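Local structure of fatty acid CoA ligase (Marinactinospora thermotolerans, 6SQ8) at residues F304-L308 against A321-L326; T176-C181 against S353-M357. The protein belongs to the ANL superfamily of AMP-binding enzymes, with a large N-terminal part and a smaller C-terminal domain, and holds adenosine monophosphate and a pyridoindole carboxylic acid ligand in this model. All blocks are in the same frame, centred on the assembly; numbering follows the deposited sequence.

Contact 1. Residues F304-L308 against A321-L326. With EQ2 (1-ethanoyl-9~{H}-pyrido[3,4-b]indole-3-carboxylic acid), chain F.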
ATOM      1  N   PHE A 304       7.060   4.559  -3.406  1.00 20.67           N
ATOM      2  CA  PHE A 304       6.978   4.041  -4.765  1.00 19.84           C
ATOM      3  C   PHE A 304       8.356   3.594  -5.275  1.00 19.14           C
ATOM      4  O   PHE A 304       9.330   4.341  -5.141  1.00 19.79           O
ATOM      5  CB  PHE A 304       6.450   5.125  -5.699  1.00 19.65           C
ATOM      6  CG  PHE A 304       5.009   5.515  -5.496  1.00 20.49           C
ATOM      7  CD1 PHE A 304       3.995   4.572  -5.576  1.00 20.88           C
ATOM      8  CD2 PHE A 304       4.654   6.834  -5.279  1.00 20.05           C
ATOM      9  CE1 PHE A 304       2.668   4.928  -5.404  1.00 20.08           C
ATOM     10  CE2 PHE A 304       3.325   7.192  -5.124  1.00 20.14           C
ATOM     11  CZ  PHE A 304       2.334   6.239  -5.187  1.00 21.19           C
ATOM     12  N   ILE A 305       8.418   2.406  -5.901  1.00 17.96           N
ATOM     13  CA  ILE A 305       9.662   1.901  -6.489  1.00 18.12           C
ATOM     14  C   ILE A 305       9.512   1.657  -7.997  1.00 18.92           C
ATOM     15  O   ILE A 305      10.338   2.125  -8.786  1.00 19.49           O
ATOM     16  CB  ILE A 305      10.141   0.633  -5.771  1.00 16.81           C
ATOM     17  CG1 ILE A 305      10.433   0.902  -4.296  1.00 15.58           C
ATOM     18  CG2 ILE A 305      11.349   0.052  -6.499  1.00 16.83           C
ATOM     19  CD1 ILE A 305      10.725  -0.367  -3.507  1.00 15.36           C
ATOM     20  N   ALA A 306       8.502   0.877  -8.394  1.00 20.23           N
ATOM     21  CA  ALA A 306       8.376   0.472  -9.799  1.00 20.74           C
ATOM     22  C   ALA A 306       6.909   0.341 -10.206  1.00 19.58           C
ATOM     23  O   ALA A 306       6.021   0.255  -9.363  1.00 17.39           O
ATOM     24  CB  ALA A 306       9.089  -0.827 -10.014  1.00 22.36           C
ATOM     25  N   ALA A 307       6.689   0.363 -11.524  1.00 18.97           N
ATOM     26  CA  ALA A 307       5.374   0.155 -12.084  1.00 19.46           C
ATOM     27  C   ALA A 307       5.465  -0.679 -13.365  1.00 18.85           C
ATOM     28  O   ALA A 307       6.446  -0.652 -14.074  1.00 19.47           O
ATOM     29  CB  ALA A 307       4.683   1.474 -12.321  1.00 19.97           C
ATOM     30  N   LEU A 308       4.404  -1.447 -13.607  1.00 18.81           N
ATOM     31  CA  LEU A 308       4.223  -2.271 -14.780  1.00 19.14           C
ATOM     32  C   LEU A 308       3.075  -1.654 -15.583  1.00 19.07           C
ATOM     33  O   LEU A 308       1.956  -1.567 -15.068  1.00 17.36           O
ATOM     34  CB  LEU A 308       3.908  -3.699 -14.319  1.00 18.76           C
ATOM     35  CG  LEU A 308       3.963  -4.788 -15.386  1.00 19.45           C
ATOM     36  CD1 LEU A 308       5.387  -5.106 -15.792  1.00 19.88           C
ATOM     37  CD2 LEU A 308       3.289  -6.058 -14.895  1.00 20.18           C
ATOM     38  N   ALA A 321       6.581  -9.716 -13.137  1.00 23.36           N
ATOM     39  CA  ALA A 321       7.406  -8.551 -12.876  1.00 23.78           C
ATOM     40  C   ALA A 321       6.604  -7.451 -12.176  1.00 24.45           C
ATOM     41  O   ALA A 321       5.377  -7.411 -12.228  1.00 22.99           O
ATOM     42  CB  ALA A 321       7.971  -8.028 -14.163  1.00 26.32           C
ATOM     43  N   VAL A 322       7.352  -6.551 -11.523  1.00 26.44           N
ATOM     44  CA  VAL A 322       6.820  -5.349 -10.882  1.00 24.34           C
ATOM     45  C   VAL A 322       6.988  -4.174 -11.835  1.00 24.35           C
ATOM     46  O   VAL A 322       6.284  -3.170 -11.713  1.00 26.88           O
ATOM     47  CB  VAL A 322       7.500  -5.075  -9.532  1.00 24.73           C
ATOM     48  CG1 VAL A 322       7.083  -6.090  -8.489  1.00 25.34           C
ATOM     49  CG2 VAL A 322       9.015  -5.034  -9.637  1.00 25.88           C
ATOM     50  N   GLY A 323       7.934  -4.323 -12.765  1.00 25.33           N
ATOM     51  CA  GLY A 323       8.111  -3.409 -13.867  1.00 27.80           C
ATOM     52  C   GLY A 323       9.470  -2.751 -13.835  1.00 28.98           C
ATOM     53  O   GLY A 323      10.376  -3.200 -13.140  1.00 28.57           O
ATOM     54  N   ARG A 324       9.592  -1.668 -14.612  1.00 31.15           N
ATOM     55  CA  ARG A 324      10.769  -0.832 -14.609  1.00 34.29           C
ATOM     56  C   ARG A 324      10.722   0.067 -13.377  1.00 32.65           C
ATOM     57  O   ARG A 324       9.655   0.504 -12.978  1.00 33.78           O
ATOM     58  CB  ARG A 324      10.846  -0.013 -15.899  1.00 38.78           C
ATOM     59  CG  ARG A 324      11.356  -0.791 -17.108  1.00 44.86           C
ATOM     60  CD  ARG A 324      11.997   0.110 -18.147  1.00 50.86           C
ATOM     61  NE  ARG A 324      12.374  -0.638 -19.338  1.00 60.37           N
ATOM     62  CZ  ARG A 324      11.539  -0.931 -20.336  1.00 71.07           C
ATOM     63  NH1 ARG A 324      10.257  -0.603 -20.255  1.00 78.86           N
ATOM     64  NH2 ARG A 324      11.974  -1.577 -21.405  1.00 74.52           N
ATOM     65  N   PRO A 325      11.865   0.358 -12.721  1.00 31.15           N
ATOM     66  CA  PRO A 325      11.894   1.351 -11.649  1.00 31.81           C
ATOM     67  C   PRO A 325      11.393   2.706 -12.166  1.00 30.75           C
ATOM     68  O   PRO A 325      11.574   3.029 -13.334  1.00 30.68           O
ATOM     69  CB  PRO A 325      13.374   1.452 -11.266  1.00 31.55           C
ATOM     70  CG  PRO A 325      13.948   0.122 -11.700  1.00 31.85           C
ATOM     71  CD  PRO A 325      13.189  -0.231 -12.969  1.00 30.44           C
ATOM     72  N   LEU A 326      10.766   3.472 -11.278  1.00 28.71           N
ATOM     73  CA  LEU A 326      10.281   4.786 -11.610  1.00 27.72           C
ATOM     74  C   LEU A 326      11.456   5.741 -11.835  1.00 28.67           C
ATOM     75  O   LEU A 326      12.593   5.437 -11.471  1.00 29.42           O
ATOM     76  CB  LEU A 326       9.371   5.259 -10.474  1.00 26.41           C
ATOM     77  CG  LEU A 326       8.074   4.475 -10.309  1.00 27.04           C
ATOM     78  CD1 LEU A 326       7.250   5.049  -9.180  1.00 27.24           C
ATOM     79  CD2 LEU A 326       7.262   4.493 -11.595  1.00 26.47           C
TER
HETATM   80  C1  EQ2 F 501       2.861   1.749  -4.661  1.00 40.92           C
HETATM   81  C2  EQ2 F 501       2.533   0.688  -3.669  1.00 40.14           C
HETATM   82  O1  EQ2 F 501       1.918  -0.297  -4.034  1.00 45.09           O
HETATM   83  C3  EQ2 F 501       2.915   0.869  -2.224  1.00 37.28           C
HETATM   84  N1  EQ2 F 501       2.916  -0.231  -1.461  1.00 36.34           N
HETATM   85  C4  EQ2 F 501       3.222  -0.145  -0.156  1.00 41.21           C
HETATM   86  C5  EQ2 F 501       3.161  -1.418   0.659  1.00 42.52           C
HETATM   87  O2  EQ2 F 501       2.894  -2.486   0.069  1.00 40.44           O
HETATM   88  O3  EQ2 F 501       3.343  -1.283   1.882  1.00 45.79           O
HETATM   89  C6  EQ2 F 501       3.539   1.059   0.459  1.00 39.41           C
HETATM   90  C7  EQ2 F 501       3.550   2.213  -0.302  1.00 36.72           C
HETATM   91  C8  EQ2 F 501       3.837   3.597  -0.034  1.00 36.23           C
HETATM   92  C9  EQ2 F 501       4.209   4.323   1.096  1.00 36.16           C
HETATM   93  C10 EQ2 F 501       4.412   5.680   0.981  1.00 34.88           C
HETATM   94  C11 EQ2 F 501       4.249   6.330  -0.240  1.00 34.20           C
HETATM   95  C12 EQ2 F 501       3.896   5.646  -1.378  1.00 36.41           C
HETATM   96  C13 EQ2 F 501       3.689   4.274  -1.259  1.00 38.35           C
HETATM   97  N2  EQ2 F 501       3.322   3.363  -2.231  1.00 39.61           N
HETATM   98  C14 EQ2 F 501       3.235   2.121  -1.672  1.00 36.90           C
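Leu326 N donates to Ile305 O across the two segments, a 2.9 Å bond that is nearly straight at the hydrogen (168°), with the donor tilted 22° from the carbonyl plane. Pro325 CA leans on the same oxygen through a C-H...O contact, so Ile305 O takes two donors from consecutive residues. One step along, Ala307 N reaches Arg324 O in a weak bond of 3.3 Å, and Ala307 O receives Gly323 CA in a second C-H...O contact at 3.2 Å.

Leu326 packs along the strand with both branches. Its CD1 lies 3.6 Å from Phe304 CB, and its CD2 sits 4.0 Å from Ala307 CB. Leu308, its CG anti to the backbone N (chi1 -168°), lays CD1 over Gly323 CA and brings CD2 to Ala321 O at 3.6 Å. On the ligand side the Phe304 ring has C12 of EQ2 above its centre on one face, while CD1 of the ring comes within 3.2 Å of EQ2 C1. Met188 of helix 175-189 touches Phe304, Ala307 and Leu326.

Ile305 and Ala306 both face Tyr297 on the neighbouring strand 293-299, a classic beta bulge. The chain of 321-326 turns a corner at Arg324, and its antiparallel pairing with 304-308 forms part of the ligand site of an AMP-binding enzyme: Phe304 lines the EQ2 pocket and Val322 that of adenosine monophosphate.

Contact 2. Residues T176-C181 against S353-M357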
ATOM      1  N   THR A 176       9.700  16.475   1.691  1.00 35.60           N
ATOM      2  CA  THR A 176      10.356  16.424   0.389  1.00 35.86           C
ATOM      3  C   THR A 176      10.003  15.124  -0.328  1.00 33.27           C
ATOM      4  O   THR A 176       9.724  15.124  -1.519  1.00 32.58           O
ATOM      5  CB  THR A 176      11.883  16.474   0.490  1.00 39.15           C
ATOM      6  OG1 THR A 176      12.233  17.606   1.280  1.00 43.81           O
ATOM      7  CG2 THR A 176      12.549  16.572  -0.866  1.00 40.36           C
ATOM      8  N   ALA A 177      10.072  14.026   0.421  1.00 31.80           N
ATOM      9  CA  ALA A 177       9.780  12.707  -0.089  1.00 32.43           C
ATOM     10  C   ALA A 177       8.333  12.644  -0.612  1.00 29.61           C
ATOM     11  O   ALA A 177       8.105  12.103  -1.685  1.00 26.71           O
ATOM     12  CB  ALA A 177      10.048  11.680   0.994  1.00 33.80           C
ATOM     13  N   MET A 178       7.384  13.220   0.133  1.00 28.43           N
ATOM     14  CA  MET A 178       5.967  13.192  -0.258  1.00 31.43           C
ATOM     15  C   MET A 178       5.748  14.054  -1.504  1.00 33.27           C
ATOM     16  O   MET A 178       4.884  13.738  -2.330  1.00 33.95           O
ATOM     17  CB  MET A 178       5.037  13.687   0.856  1.00 33.95           C
ATOM     18  CG  MET A 178       4.899  12.693   2.006  1.00 36.07           C
ATOM     19  SD  MET A 178       4.779  10.963   1.458  1.00 39.43           S
ATOM     20  CE  MET A 178       3.500  10.391   2.575  1.00 44.26           C
ATOM     21  N   SER A 179       6.528  15.135  -1.637  1.00 33.32           N
ATOM     22  CA  SER A 179       6.488  15.957  -2.840  1.00 33.71           C
ATOM     23  C   SER A 179       6.990  15.141  -4.042  1.00 36.14           C
ATOM     24  O   SER A 179       6.410  15.221  -5.131  1.00 39.99           O
ATOM     25  CB  SER A 179       7.275  17.233  -2.684  1.00 32.68           C
ATOM     26  OG  SER A 179       7.011  18.125  -3.767  1.00 30.60           O
ATOM     27  N   ALA A 180       8.061  14.358  -3.845  1.00 32.15           N
ATOM     28  CA  ALA A 180       8.612  13.537  -4.909  1.00 31.54           C
ATOM     29  C   ALA A 180       7.571  12.512  -5.375  1.00 29.41           C
ATOM     30  O   ALA A 180       7.495  12.209  -6.569  1.00 28.53           O
ATOM     31  CB  ALA A 180       9.891  12.863  -4.449  1.00 33.76           C
ATOM     32  N   CYS A 181       6.763  12.004  -4.436  1.00 28.48           N
ATOM     33  CA  CYS A 181       5.714  11.034  -4.730  1.00 27.13           C
ATOM     34  C   CYS A 181       4.694  11.617  -5.706  1.00 25.08           C
ATOM     35  O   CYS A 181       4.137  10.882  -6.504  1.00 24.44           O
ATOM     36  CB  CYS A 181       5.006  10.570  -3.466  1.00 27.08           C
ATOM     37  SG  CYS A 181       6.053   9.505  -2.443  1.00 30.60           S
ATOM     38  N   SER A 353      16.340   6.684  -3.622  1.00 32.55           N
ATOM     39  CA  SER A 353      15.404   7.577  -4.312  1.00 35.12           C
ATOM     40  C   SER A 353      15.028   8.752  -3.416  1.00 31.84           C
ATOM     41  O   SER A 353      15.113   8.657  -2.194  1.00 31.50           O
ATOM     42  CB  SER A 353      14.163   6.837  -4.762  1.00 35.91           C
ATOM     43  OG  SER A 353      13.128   6.925  -3.788  1.00 35.51           O
ATOM     44  N   PRO A 354      14.539   9.865  -4.009  1.00 27.40           N
ATOM     45  CA  PRO A 354      13.989  10.976  -3.241  1.00 27.27           C
ATOM     46  C   PRO A 354      12.711  10.661  -2.453  1.00 27.39           C
ATOM     47  O   PRO A 354      12.228  11.532  -1.750  1.00 29.24           O
ATOM     48  CB  PRO A 354      13.629  12.028  -4.307  1.00 26.40           C
ATOM     49  CG  PRO A 354      13.432  11.237  -5.565  1.00 27.29           C
ATOM     50  CD  PRO A 354      14.456  10.115  -5.454  1.00 27.63           C
ATOM     51  N   MET A 355      12.167   9.444  -2.597  1.00 26.79           N
ATOM     52  CA  MET A 355      10.905   9.080  -1.968  1.00 23.92           C
ATOM     53  C   MET A 355      11.141   8.225  -0.724  1.00 23.89           C
ATOM     54  O   MET A 355      10.200   7.971   0.017  1.00 26.79           O
ATOM     55  CB  MET A 355      10.010   8.327  -2.952  1.00 24.30           C
ATOM     56  CG  MET A 355       9.424   9.246  -4.006  1.00 24.69           C
ATOM     57  SD  MET A 355       8.458   8.379  -5.241  1.00 24.67           S
ATOM     58  CE  MET A 355       9.760   7.550  -6.155  1.00 25.43           C
ATOM     59  N   THR A 356      12.382   7.802  -0.462  1.00 24.04           N
ATOM     60  CA  THR A 356      12.633   6.894   0.659  1.00 25.15           C
ATOM     61  C   THR A 356      12.482   7.628   1.989  1.00 25.31           C
ATOM     62  O   THR A 356      12.676   8.849   2.071  1.00 24.73           O
ATOM     63  CB  THR A 356      14.018   6.251   0.605  1.00 27.02           C
ATOM     64  OG1 THR A 356      15.008   7.278   0.705  1.00 28.66           O
ATOM     65  CG2 THR A 356      14.194   5.450  -0.663  1.00 29.15           C
ATOM     66  N   MET A 357      12.152   6.834   3.014  1.00 26.40           N
ATOM     67  CA  MET A 357      11.952   7.266   4.384  1.00 27.64           C
ATOM     68  C   MET A 357      13.176   8.058   4.855  1.00 27.32           C
ATOM     69  O   MET A 357      14.255   7.898   4.317  1.00 26.86           O
ATOM     70  CB  MET A 357      11.722   6.063   5.313  1.00 28.11           C
ATOM     71  CG  MET A 357      12.990   5.288   5.623  1.00 29.66           C
ATOM     72  SD  MET A 357      12.878   3.898   6.779  1.00 34.19           S
ATOM     73  CE  MET A 357      11.407   4.348   7.692  1.00 36.55           C
TER
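Met355 reaches from its turn along the helix segment 176-181, each part of its side chain meeting a different group. CB is 4.2 Å from Cys181 SG. CG, placed anti to its own carbonyl carbon (chi1 -73°), touches two helix residues: Ala180 CB lies 3.7 Å away, and Cys181 SG is equally near. SD then passes alongside Cys181, 3.9 Å from its CA and as far from its SG, a sulfur-to-sulfur approach in plain van der Waals packing. A turn about the CG-SD bond (chi3 -72°) bends the chain and carries CE to strand 303-308, where Met355 packs on Ala303 and Phe304.

The backbone that carries this side chain is a type I beta turn from Ser353 to Thr356, in the loop between strands 347-352 and 359-360. Inside it Ser353 OG accepts from Met355 N at 2.9 Å, which makes an ST turn and ties down the N of the very residue that reaches the helix; the turn's own bond, Thr356 N to Ser353 O, is weak.

Pro354 meets the helix beside Met355. Its O points at Ala177, whose CA makes a C-H...O contact of 3.2 Å with an angle of 151° at the hydrogen, and the ring's CB packs on Ala180 CB at 3.8 Å. The small alanine side chains let the turn backbone come close, the CA atoms of Ala177 and Met355 being 4.2 Å apart. On the far side of the helix, Met178 packs against Ala156 and Val157 of strand 155-160.

Contact 1 is the more buried and joins neighbouring strands through backbone bonds supplemented by apolar packing. Contact 2, only partly buried, presses a helix segment on a loop turn by side-chain packing and a C-H...O contact; its clear hydrogen bonds lie within each segment. Along the chain 304-308 and 321-326 are nested inside the loop that contact 2 closes. The centres of contacts 1 and 2 are about 16 Å apart, yet the contacts touch: Met355 CE lies 3.4 Å from Phe304 O. Helix 175-189 serves both, its early turns meeting the 353-357 loop and Met188 the strand pair. Both adjoin EQ2, through Phe304 in one and Cys181 in the other.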